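Local coordinates for protein BIFUNCTIONAL PROTEIN Proline utilization A (PutA) (Corynebacterium freiburgense, PDB 5UX5) that catalyses both steps of proline breakdown to glutamate, pairing an FAD-dependent proline dehydrogenase with an NAD-dependent aldehyde dehydrogenase in one polypeptide, at residues A[503-508]-A[643-648]; A[587-592]-A[657-662]; A[665-670]-A[677-682]. All coordinates share one frame; numbering follows the deposited sequence.

Contact 1. Residues A[503-508]-A[643-648]; sequences DKTVAG and LVQLMH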
loop_
_atom_site.group_PDB
_atom_site.type_symbol
_atom_site.label_atom_id
_atom_site.label_comp_id
_atom_site.label_asym_id
_atom_site.label_seq_id
_atom_site.Cartn_x
_atom_site.Cartn_y
_atom_site.Cartn_z
ATOM N N ASP A 503 17.713 38.148 -5.640
ATOM C CA ASP A 503 18.330 38.502 -6.906
ATOM C C ASP A 503 19.766 37.992 -6.979
ATOM O O ASP A 503 20.183 37.442 -8.002
ATOM C CB ASP A 503 18.230 40.010 -7.120
ATOM C CG ASP A 503 16.832 40.435 -7.589
ATOM O OD1 ASP A 503 16.136 39.564 -8.160
ATOM O OD2 ASP A 503 16.433 41.623 -7.420
ATOM N N LYS A 504 20.540 38.160 -5.909
ATOM C CA LYS A 504 21.928 37.706 -5.948
ATOM C C LYS A 504 22.000 36.194 -6.153
ATOM O O LYS A 504 22.773 35.700 -6.982
ATOM C CB LYS A 504 22.655 38.126 -4.667
ATOM N N THR A 505 21.177 35.447 -5.418
ATOM C CA THR A 505 21.195 33.990 -5.491
ATOM C C THR A 505 20.700 33.465 -6.835
ATOM O O THR A 505 21.288 32.530 -7.387
ATOM C CB THR A 505 20.362 33.437 -4.346
ATOM O OG1 THR A 505 21.017 33.751 -3.106
ATOM C CG2 THR A 505 20.204 31.940 -4.474
ATOM N N VAL A 506 19.613 34.036 -7.368
ATOM C CA VAL A 506 19.086 33.614 -8.671
ATOM C C VAL A 506 20.138 33.786 -9.771
ATOM O O VAL A 506 20.407 32.863 -10.552
ATOM C CB VAL A 506 17.796 34.386 -9.002
ATOM C CG1 VAL A 506 17.470 34.266 -10.475
ATOM C CG2 VAL A 506 16.643 33.838 -8.194
ATOM N N ALA A 507 20.732 34.978 -9.868
ATOM C CA ALA A 507 21.752 35.208 -10.884
ATOM C C ALA A 507 22.960 34.301 -10.686
ATOM O O ALA A 507 23.567 33.857 -11.668
ATOM C CB ALA A 507 22.189 36.673 -10.874
ATOM N N GLY A 508 23.319 34.002 -9.436
ATOM C CA GLY A 508 24.457 33.130 -9.198
ATOM C C GLY A 508 24.239 31.732 -9.740
ATOM O O GLY A 508 25.166 31.111 -10.265
ATOM N N LEU A 643 24.223 24.027 -8.293
ATOM C CA LEU A 643 23.239 23.190 -8.960
ATOM C C LEU A 643 21.856 23.323 -8.356
ATOM O O LEU A 643 20.871 23.500 -9.077
ATOM C CB LEU A 643 23.669 21.729 -8.868
ATOM C CG LEU A 643 24.134 21.017 -10.124
ATOM C CD1 LEU A 643 24.237 19.582 -9.717
ATOM C CD2 LEU A 643 23.132 21.198 -11.240
ATOM N N VAL A 644 21.762 23.188 -7.043
ATOM C CA VAL A 644 20.522 23.281 -6.297
ATOM C C VAL A 644 20.733 24.240 -5.145
ATOM O O VAL A 644 21.767 24.191 -4.476
ATOM C CB VAL A 644 20.091 21.903 -5.781
ATOM C CG1 VAL A 644 19.034 22.064 -4.712
ATOM C CG2 VAL A 644 19.594 21.072 -6.955
ATOM N N GLN A 645 19.763 25.119 -4.923
ATOM C CA GLN A 645 19.860 26.136 -3.888
ATOM C C GLN A 645 18.575 26.128 -3.064
ATOM O O GLN A 645 17.477 26.126 -3.627
ATOM C CB GLN A 645 20.137 27.490 -4.531
ATOM C CG GLN A 645 20.690 28.530 -3.601
ATOM C CD GLN A 645 22.117 28.268 -3.189
ATOM O OE1 GLN A 645 22.362 27.569 -2.200
ATOM N NE2 GLN A 645 23.064 28.845 -3.916
ATOM N N LEU A 646 18.718 26.031 -1.741
ATOM C CA LEU A 646 17.596 25.969 -0.807
ATOM C C LEU A 646 17.363 27.369 -0.265
ATOM O O LEU A 646 18.268 27.951 0.338
ATOM C CB LEU A 646 17.905 25.005 0.336
ATOM C CG LEU A 646 16.932 24.709 1.488
ATOM C CD1 LEU A 646 15.617 24.168 1.031
ATOM C CD2 LEU A 646 17.578 23.708 2.411
ATOM N N MET A 647 16.174 27.924 -0.503
ATOM C CA MET A 647 15.891 29.318 -0.169
ATOM C C MET A 647 14.643 29.388 0.708
ATOM O O MET A 647 13.518 29.258 0.209
ATOM C CB MET A 647 15.710 30.181 -1.426
ATOM C CG MET A 647 16.917 30.310 -2.352
ATOM S SD MET A 647 16.728 31.594 -3.666
ATOM C CE MET A 647 16.545 33.115 -2.713
ATOM N N HIS A 648 14.836 29.652 2.003
ATOM C CA HIS A 648 13.710 29.859 2.920
ATOM C C HIS A 648 13.237 31.312 2.830
ATOM O O HIS A 648 13.405 32.118 3.745
ATOM C CB HIS A 648 14.092 29.506 4.354
ATOM C CG HIS A 648 14.601 28.110 4.535
ATOM N ND1 HIS A 648 13.834 26.995 4.278
ATOM C CD2 HIS A 648 15.793 27.651 4.995
ATOM C CE1 HIS A 648 14.536 25.909 4.558
ATOM N NE2 HIS A 648 15.729 26.279 4.994
#
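Thr505 lays its methyl group over two side chains of the edge strand at once: CG2 lies 3.6 Å from CG of Gln645 and also 3.6 Å from SD of Met647. The methyl gets there because CG2 stands anti to the backbone N (OG1 at chi1 -67°), so the branch that meets the strand is the carbon one. The hydroxyl turns back along its own helix, where OG1 is hydrogen-bonded to the carbonyl oxygen of Glu501, one turn earlier. Polar and apolar halves of the threonine are therefore divided between helix and interface.

The two partners are met differently. Met647 reaches out to the threonine tip to tip; its chain bends at the last torsion (chi3 62°), which brings CE to 4.2 Å from Thr505 CB. Gln645 runs past the methyl at a slant and offers its aliphatic CG, not its amide. The backbones stay well separated, with the CA atoms of Thr505 and Gln645 8.1 Å apart, and the contact is purely van der Waals in character.

Helix 499-511 thus covers the edge of the Rossmann-type sheet of the aldehyde dehydrogenase portion, on the face where Met647 also touches Ile616 of strand 614-618. Val644 and Leu646 point to the other face, covered by helices 599-611 and 624-636, while backbone bonds from Gln645 to Ala615 and Leu617 join strand 644-646 to its neighbour.

Contact 2. Residues A[587-592]-A[657-662]; sequences LVVVAS and RLMSHP. With NAD (nicotinamide-adenine-dinucleotide), chain F.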
loop_
_atom_site.group_PDB
_atom_site.type_symbol
_atom_site.label_atom_id
_atom_site.label_comp_id
_atom_site.label_asym_id
_atom_site.label_seq_id
_atom_site.Cartn_x
_atom_site.Cartn_y
_atom_site.Cartn_z
ATOM N N LEU A 587 16.431 27.443 -15.161
ATOM C CA LEU A 587 16.165 27.546 -13.727
ATOM C C LEU A 587 14.705 27.209 -13.458
ATOM O O LEU A 587 13.812 27.795 -14.075
ATOM C CB LEU A 587 16.484 28.955 -13.205
ATOM C CG LEU A 587 16.218 29.373 -11.759
ATOM C CD1 LEU A 587 16.910 28.499 -10.706
ATOM C CD2 LEU A 587 16.633 30.815 -11.581
ATOM N N VAL A 588 14.466 26.264 -12.549
ATOM C CA VAL A 588 13.129 25.939 -12.071
ATOM C C VAL A 588 13.055 26.213 -10.574
ATOM O O VAL A 588 13.993 25.896 -9.836
ATOM C CB VAL A 588 12.776 24.475 -12.362
ATOM C CG1 VAL A 588 11.455 24.130 -11.692
ATOM C CG2 VAL A 588 12.732 24.232 -13.871
ATOM N N VAL A 589 11.929 26.771 -10.119
ATOM C CA VAL A 589 11.662 26.956 -8.696
ATOM C C VAL A 589 10.659 25.895 -8.244
ATOM O O VAL A 589 9.628 25.676 -8.906
ATOM C CB VAL A 589 11.141 28.372 -8.413
ATOM C CG1 VAL A 589 10.597 28.469 -6.955
ATOM C CG2 VAL A 589 12.232 29.373 -8.658
ATOM N N VAL A 590 10.966 25.223 -7.127
ATOM C CA VAL A 590 10.101 24.189 -6.558
ATOM C C VAL A 590 9.555 24.695 -5.230
ATOM O O VAL A 590 10.287 24.784 -4.232
ATOM C CB VAL A 590 10.828 22.851 -6.364
ATOM C CG1 VAL A 590 9.884 21.854 -5.743
ATOM C CG2 VAL A 590 11.328 22.316 -7.674
ATOM N N ALA A 591 8.267 25.007 -5.214
ATOM C CA ALA A 591 7.558 25.442 -4.018
ATOM C C ALA A 591 6.734 24.258 -3.518
ATOM O O ALA A 591 5.776 23.841 -4.168
ATOM C CB ALA A 591 6.700 26.670 -4.315
ATOM N N SER A 592 7.133 23.695 -2.392
ATOM C CA SER A 592 6.655 22.407 -1.913
ATOM C C SER A 592 5.747 22.563 -0.690
ATOM O O SER A 592 5.755 23.606 -0.021
ATOM C CB SER A 592 7.859 21.520 -1.570
ATOM O OG SER A 592 8.643 22.113 -0.550
ATOM N N ARG A 657 9.158 38.042 -4.942
ATOM C CA ARG A 657 10.255 38.299 -5.857
ATOM C C ARG A 657 10.811 36.991 -6.407
ATOM O O ARG A 657 11.179 36.910 -7.583
ATOM C CB ARG A 657 11.323 39.123 -5.138
ATOM C CG ARG A 657 12.522 39.491 -5.940
ATOM C CD ARG A 657 12.123 40.242 -7.194
ATOM N NE ARG A 657 13.297 40.510 -8.020
ATOM C CZ ARG A 657 13.266 40.808 -9.313
ATOM N NH1 ARG A 657 12.114 40.876 -9.966
ATOM N NH2 ARG A 657 14.403 41.031 -9.951
ATOM N N LEU A 658 10.867 35.943 -5.584
ATOM C CA LEU A 658 11.342 34.668 -6.110
ATOM C C LEU A 658 10.349 34.069 -7.105
ATOM O O LEU A 658 10.740 33.622 -8.184
ATOM C CB LEU A 658 11.637 33.686 -4.981
ATOM C CG LEU A 658 12.072 32.299 -5.467
ATOM C CD1 LEU A 658 13.224 32.439 -6.417
ATOM C CD2 LEU A 658 12.509 31.482 -4.321
ATOM N N MET A 659 9.059 34.050 -6.772
ATOM C CA MET A 659 8.115 33.378 -7.660
ATOM C C MET A 659 7.864 34.171 -8.929
ATOM O O MET A 659 7.493 33.581 -9.947
ATOM C CB MET A 659 6.779 33.119 -6.977
ATOM C CG MET A 659 6.876 32.285 -5.749
ATOM S SD MET A 659 7.839 30.784 -5.949
ATOM C CE MET A 659 7.848 30.203 -4.233
ATOM N N SER A 660 7.987 35.496 -8.885
ATOM C CA SER A 660 7.742 36.308 -10.074
ATOM C C SER A 660 9.014 36.598 -10.858
ATOM O O SER A 660 8.977 37.381 -11.815
ATOM C CB SER A 660 7.064 37.636 -9.705
ATOM O OG SER A 660 7.974 38.544 -9.091
ATOM N N HIS A 661 10.131 36.000 -10.475
ATOM C CA HIS A 661 11.406 36.493 -10.966
ATOM C C HIS A 661 11.516 36.335 -12.486
ATOM O O HIS A 661 11.137 35.293 -13.041
ATOM C CB HIS A 661 12.560 35.789 -10.258
ATOM C CG HIS A 661 13.869 36.437 -10.530
ATOM N ND1 HIS A 661 14.487 36.369 -11.765
ATOM C CD2 HIS A 661 14.629 37.252 -9.767
ATOM C CE1 HIS A 661 15.606 37.064 -11.726
ATOM N NE2 HIS A 661 15.711 37.620 -10.527
ATOM N N PRO A 662 12.004 37.356 -13.197
ATOM C CA PRO A 662 12.045 37.270 -14.674
ATOM C C PRO A 662 12.880 36.122 -15.198
ATOM O O PRO A 662 12.618 35.672 -16.310
ATOM C CB PRO A 662 12.647 38.609 -15.099
ATOM C CG PRO A 662 12.451 39.521 -13.899
ATOM C CD PRO A 662 12.463 38.658 -12.685
HETATM P PA NAD F . 0.137 26.941 -0.112
HETATM O O1A NAD F . -0.645 26.596 -1.427
HETATM O O2A NAD F . -0.369 28.304 0.467
HETATM O O5B NAD F . 1.668 27.113 -0.426
HETATM C C5B NAD F . 2.509 26.046 -0.790
HETATM C C4B NAD F . 3.926 26.558 -1.046
HETATM O O4B NAD F . 3.968 27.818 -1.724
HETATM C C3B NAD F . 4.708 26.677 0.225
HETATM O O3B NAD F . 6.058 26.457 0.017
HETATM C C2B NAD F . 4.386 28.083 0.539
HETATM O O2B NAD F . 5.139 28.636 1.561
HETATM C C1B NAD F . 4.545 28.725 -0.801
HETATM N N9A NAD F . 3.925 30.043 -0.866
HETATM C C8A NAD F . 2.584 30.343 -0.711
HETATM N N7A NAD F . 2.396 31.673 -0.834
HETATM C C5A NAD F . 3.624 32.306 -1.081
HETATM C C6A NAD F . 4.033 33.617 -1.301
HETATM N N6A NAD F . 3.111 34.726 -1.291
HETATM N N1A NAD F . 5.333 33.875 -1.525
HETATM C C2A NAD F . 6.265 32.887 -1.538
HETATM N N3A NAD F . 5.902 31.591 -1.333
HETATM C C4A NAD F . 4.610 31.274 -1.106
HETATM O O3 NAD F . -0.064 25.685 0.859
HETATM P PN NAD F . -0.262 25.655 2.456
HETATM O O1N NAD F . -0.422 27.014 3.105
HETATM O O2N NAD F . 1.011 25.135 3.056
HETATM O O5D NAD F . -1.539 24.708 2.709
HETATM C C5D NAD F . -2.773 25.105 2.130
HETATM C C4D NAD F . -3.728 23.991 1.692
HETATM O O4D NAD F . -3.252 23.139 0.676
HETATM C C3D NAD F . -4.194 23.029 2.729
HETATM O O3D NAD F . -4.965 23.583 3.730
HETATM C C2D NAD F . -5.026 22.185 1.848
HETATM O O2D NAD F . -6.333 22.640 1.875
HETATM C C1D NAD F . -4.359 22.283 0.495
#
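One methionine touches both the strand and the cofactor here: the terminal methyl of Met659 meets Ala591 as well as the adenine of NAD, CE lying 3.7 Å from Ala591 CB and 3.8 Å from NAD N3A. The side chain gets this reach by folding at its second torsion (chi2 -49°) and then extending to CE (chi3 174°). On the way SD passes Val589 CG1 at 3.7 Å, the two side chains crossing at about a right angle.

Val589 divides its branches between two helix residues. CG1 serves Met659, whereas CG2 meets CD1 of Leu658 at 3.9 Å, tip to tip. That split follows from chi1 169°, which sets CG1 anti to the backbone N and CG2 anti to the carbonyl carbon.

Helix 653-659 packs here on strand 580-591, an inner strand of the Rossmann-type sheet in the aldehyde dehydrogenase portion, flanked by the parallel strands 614-618 and 666-670. As is usual in such folds, the dinucleotide lies at the C-terminal ends of these parallel strands. Just past the end of strand 580-591, the carbonyl oxygen of Ser592 accepts a hydrogen bond from NAD O3B at 2.9 Å, gripping the adenosine ribose. Ala591 CB approaches the same sugar at O4B, 3.9 Å away, so the strand end meets the ribose through both a polar main-chain atom and a small apolar side chain. Lys618 and Glu651 supply further hydrogen bonds to NAD from neighbouring segments.

Contact 3. Residues A[665-670]-A[677-682]; sequences DAIILT and SLFRGW. With NAD (nicotinamide-adenine-dinucleotide), chain F.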
loop_
_atom_site.group_PDB
_atom_site.type_symbol
_atom_site.label_atom_id
_atom_site.label_comp_id
_atom_site.label_asym_id
_atom_site.label_seq_id
_atom_site.Cartn_x
_atom_site.Cartn_y
_atom_site.Cartn_z
ATOM N N ASP A 665 12.252 30.019 -15.128
ATOM C CA ASP A 665 11.570 29.518 -16.311
ATOM C C ASP A 665 10.324 28.725 -15.968
ATOM O O ASP A 665 9.374 28.691 -16.765
ATOM C CB ASP A 665 12.516 28.662 -17.153
ATOM C CG ASP A 665 13.703 29.443 -17.632
ATOM O OD1 ASP A 665 13.472 30.528 -18.203
ATOM O OD2 ASP A 665 14.857 29.003 -17.426
ATOM N N ALA A 666 10.280 28.119 -14.791
ATOM C CA ALA A 666 9.055 27.432 -14.404
ATOM C C ALA A 666 8.991 27.301 -12.898
ATOM O O ALA A 666 10.019 27.243 -12.215
ATOM C CB ALA A 666 8.946 26.045 -15.030
ATOM N N ILE A 667 7.767 27.216 -12.402
ATOM C CA ILE A 667 7.491 26.895 -11.013
ATOM C C ILE A 667 6.814 25.538 -10.993
ATOM O O ILE A 667 5.856 25.307 -11.747
ATOM C CB ILE A 667 6.595 27.952 -10.353
ATOM C CG1 ILE A 667 7.327 29.286 -10.264
ATOM C CG2 ILE A 667 6.145 27.475 -8.971
ATOM C CD1 ILE A 667 6.443 30.420 -9.814
ATOM N N ILE A 668 7.361 24.622 -10.193
ATOM C CA ILE A 668 6.672 23.401 -9.805
ATOM C C ILE A 668 6.103 23.629 -8.410
ATOM O O ILE A 668 6.857 23.888 -7.464
ATOM C CB ILE A 668 7.606 22.191 -9.808
ATOM C CG1 ILE A 668 8.263 22.001 -11.176
ATOM C CG2 ILE A 668 6.818 20.976 -9.397
ATOM C CD1 ILE A 668 9.350 20.951 -11.160
ATOM N N LEU A 669 4.778 23.595 -8.296
ATOM C CA LEU A 669 4.056 23.969 -7.087
ATOM C C LEU A 669 3.091 22.871 -6.681
ATOM O O LEU A 669 2.400 22.304 -7.528
ATOM C CB LEU A 669 3.265 25.258 -7.302
ATOM C CG LEU A 669 2.157 25.648 -6.330
ATOM C CD1 LEU A 669 2.760 26.013 -5.008
ATOM C CD2 LEU A 669 1.331 26.809 -6.900
ATOM N N THR A 670 3.020 22.607 -5.380
ATOM C CA THR A 670 2.053 21.692 -4.795
ATOM C C THR A 670 1.414 22.411 -3.619
ATOM O O THR A 670 2.092 22.697 -2.636
ATOM C CB THR A 670 2.699 20.394 -4.315
ATOM O OG1 THR A 670 3.487 19.823 -5.371
ATOM C CG2 THR A 670 1.628 19.414 -3.843
ATOM N N SER A 677 -3.155 30.543 -8.594
ATOM C CA SER A 677 -3.680 31.765 -9.218
ATOM C C SER A 677 -2.944 32.999 -8.719
ATOM O O SER A 677 -2.693 33.941 -9.486
ATOM C CB SER A 677 -5.184 31.921 -8.988
ATOM O OG SER A 677 -5.604 31.266 -7.812
ATOM N N LEU A 678 -2.571 33.002 -7.440
ATOM C CA LEU A 678 -1.820 34.119 -6.881
ATOM C C LEU A 678 -0.504 34.316 -7.622
ATOM O O LEU A 678 -0.238 35.397 -8.159
ATOM C CB LEU A 678 -1.564 33.859 -5.401
ATOM C CG LEU A 678 -0.806 34.947 -4.655
ATOM C CD1 LEU A 678 -1.716 36.106 -4.375
ATOM C CD2 LEU A 678 -0.258 34.359 -3.388
ATOM N N PHE A 679 0.327 33.264 -7.669
ATOM C CA PHE A 679 1.627 33.342 -8.328
ATOM C C PHE A 679 1.473 33.808 -9.764
ATOM O O PHE A 679 2.152 34.740 -10.214
ATOM C CB PHE A 679 2.328 31.974 -8.307
ATOM C CG PHE A 679 2.786 31.503 -6.931
ATOM C CD1 PHE A 679 2.600 32.277 -5.798
ATOM C CD2 PHE A 679 3.410 30.266 -6.791
ATOM C CE1 PHE A 679 3.045 31.829 -4.538
ATOM C CE2 PHE A 679 3.859 29.814 -5.552
ATOM C CZ PHE A 679 3.677 30.596 -4.418
ATOM N N ARG A 680 0.554 33.178 -10.494
ATOM C CA ARG A 680 0.427 33.469 -11.916
ATOM C C ARG A 680 -0.040 34.903 -12.133
ATOM O O ARG A 680 0.420 35.571 -13.060
ATOM C CB ARG A 680 -0.522 32.459 -12.567
ATOM C CG ARG A 680 -0.085 31.000 -12.496
ATOM C CD ARG A 680 -1.126 30.126 -13.148
ATOM N NE ARG A 680 -1.111 30.203 -14.612
ATOM C CZ ARG A 680 -2.011 29.630 -15.410
ATOM N NH1 ARG A 680 -3.038 28.961 -14.904
ATOM N NH2 ARG A 680 -1.885 29.726 -16.723
ATOM N N GLY A 681 -0.909 35.412 -11.261
ATOM C CA GLY A 681 -1.280 36.817 -11.323
ATOM C C GLY A 681 -0.090 37.754 -11.379
ATOM O O GLY A 681 -0.155 38.807 -12.012
ATOM N N TRP A 682 0.999 37.408 -10.682
ATOM C CA TRP A 682 2.206 38.231 -10.662
ATOM C C TRP A 682 3.003 38.165 -11.955
ATOM O O TRP A 682 3.867 39.024 -12.176
ATOM C CB TRP A 682 3.145 37.808 -9.544
ATOM C CG TRP A 682 2.571 37.908 -8.202
ATOM C CD1 TRP A 682 1.600 38.745 -7.814
ATOM C CD2 TRP A 682 2.935 37.132 -7.055
ATOM N NE1 TRP A 682 1.322 38.560 -6.486
ATOM C CE2 TRP A 682 2.129 37.573 -5.991
ATOM C CE3 TRP A 682 3.860 36.100 -6.824
ATOM C CZ2 TRP A 682 2.204 37.024 -4.711
ATOM C CZ3 TRP A 682 3.944 35.554 -5.560
ATOM C CH2 TRP A 682 3.116 36.021 -4.513
HETATM P PA NAD F . 0.137 26.941 -0.112
HETATM O O1A NAD F . -0.645 26.596 -1.427
HETATM O O2A NAD F . -0.369 28.304 0.467
HETATM O O5B NAD F . 1.668 27.113 -0.426
HETATM C C5B NAD F . 2.509 26.046 -0.790
HETATM C C4B NAD F . 3.926 26.558 -1.046
HETATM O O4B NAD F . 3.968 27.818 -1.724
HETATM C C3B NAD F . 4.708 26.677 0.225
HETATM O O3B NAD F . 6.058 26.457 0.017
HETATM C C2B NAD F . 4.386 28.083 0.539
HETATM O O2B NAD F . 5.139 28.636 1.561
HETATM C C1B NAD F . 4.545 28.725 -0.801
HETATM N N9A NAD F . 3.925 30.043 -0.866
HETATM C C8A NAD F . 2.584 30.343 -0.711
HETATM N N7A NAD F . 2.396 31.673 -0.834
HETATM C C5A NAD F . 3.624 32.306 -1.081
HETATM C C6A NAD F . 4.033 33.617 -1.301
HETATM N N6A NAD F . 3.111 34.726 -1.291
HETATM N N1A NAD F . 5.333 33.875 -1.525
HETATM C C2A NAD F . 6.265 32.887 -1.538
HETATM N N3A NAD F . 5.902 31.591 -1.333
HETATM C C4A NAD F . 4.610 31.274 -1.106
HETATM O O3 NAD F . -0.064 25.685 0.859
HETATM P PN NAD F . -0.262 25.655 2.456
HETATM O O1N NAD F . -0.422 27.014 3.105
HETATM O O2N NAD F . 1.011 25.135 3.056
HETATM O O5D NAD F . -1.539 24.708 2.709
HETATM C C5D NAD F . -2.773 25.105 2.130
HETATM C C4D NAD F . -3.728 23.991 1.692
HETATM O O4D NAD F . -3.252 23.139 0.676
HETATM C C3D NAD F . -4.194 23.029 2.729
HETATM O O3D NAD F . -4.965 23.583 3.730
HETATM C C2D NAD F . -5.026 22.185 1.848
HETATM O O2D NAD F . -6.333 22.640 1.875
HETATM C C1D NAD F . -4.359 22.283 0.495
#
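Apolar contacts carry the join between strand and helix. Leu669 crosses Phe679 at a slant, with CD1 4.0 Å from Phe679 CE2 and the second methyl, CD2, 4.0 Å from Phe679 CD2; both methyls approach the CD2-CE2 bond of the ring, CD1 obliquely. Ile667 adds a looser touch, CD1 to Phe679 CD2 at 4.3 Å, from an oblique direction. Phe679 is aimed at the strand by a chi1 of -69°, CG anti to the carbonyl carbon.

Contacts with the cofactor form the second group. Phe679 presents its ring edge to the flat face of the adenine, with CZ 3.5 Å from NAD C4A and N9A lying in the phenyl plane. Trp682 likewise brings an edge to that face, CH2 standing 3.5 Å from NAD N6A, which lies in the indole plane. On the strand side, Leu669 CD1 comes within 3.9 Å of NAD O4B.

Strand 666-670 and helix 673-682 open a beta-alpha-beta unit that returns through strand 687-691, and their shared core reaches the nucleotide directly. The adenine is met by two aromatic edges and the ribose by a leucine methyl, which is consistent with the adenosine being held here largely by van der Waals contact, while hydrogen bonds to NAD come from residues such as Ala672 and Thr675.

All three contacts belong to the aldehyde dehydrogenase portion and pack helices on one mixed sheet. Contacts 1 and 2 alternate along the chain, their centres about 10 Å apart, and are tied by a salt bridge from Asp503 OD1 to Arg657 NH2 (2.9 Å). Contact 3 follows contact 2 in sequence, with centres about 8 Å apart; neighbouring strands 580-591 and 666-670 join them through probable hydrogen bonds such as Val589 O to Ile668 N (2.8 Å). Contacts 1 and 3, about 17 Å apart between centres, do not touch. Contacts 2 and 3 supply NAD-pocket residues from adjacent strands, whereas contact 1 packs the sheet at strand 644-646, its Met647 side chain about 10 Å from NAD.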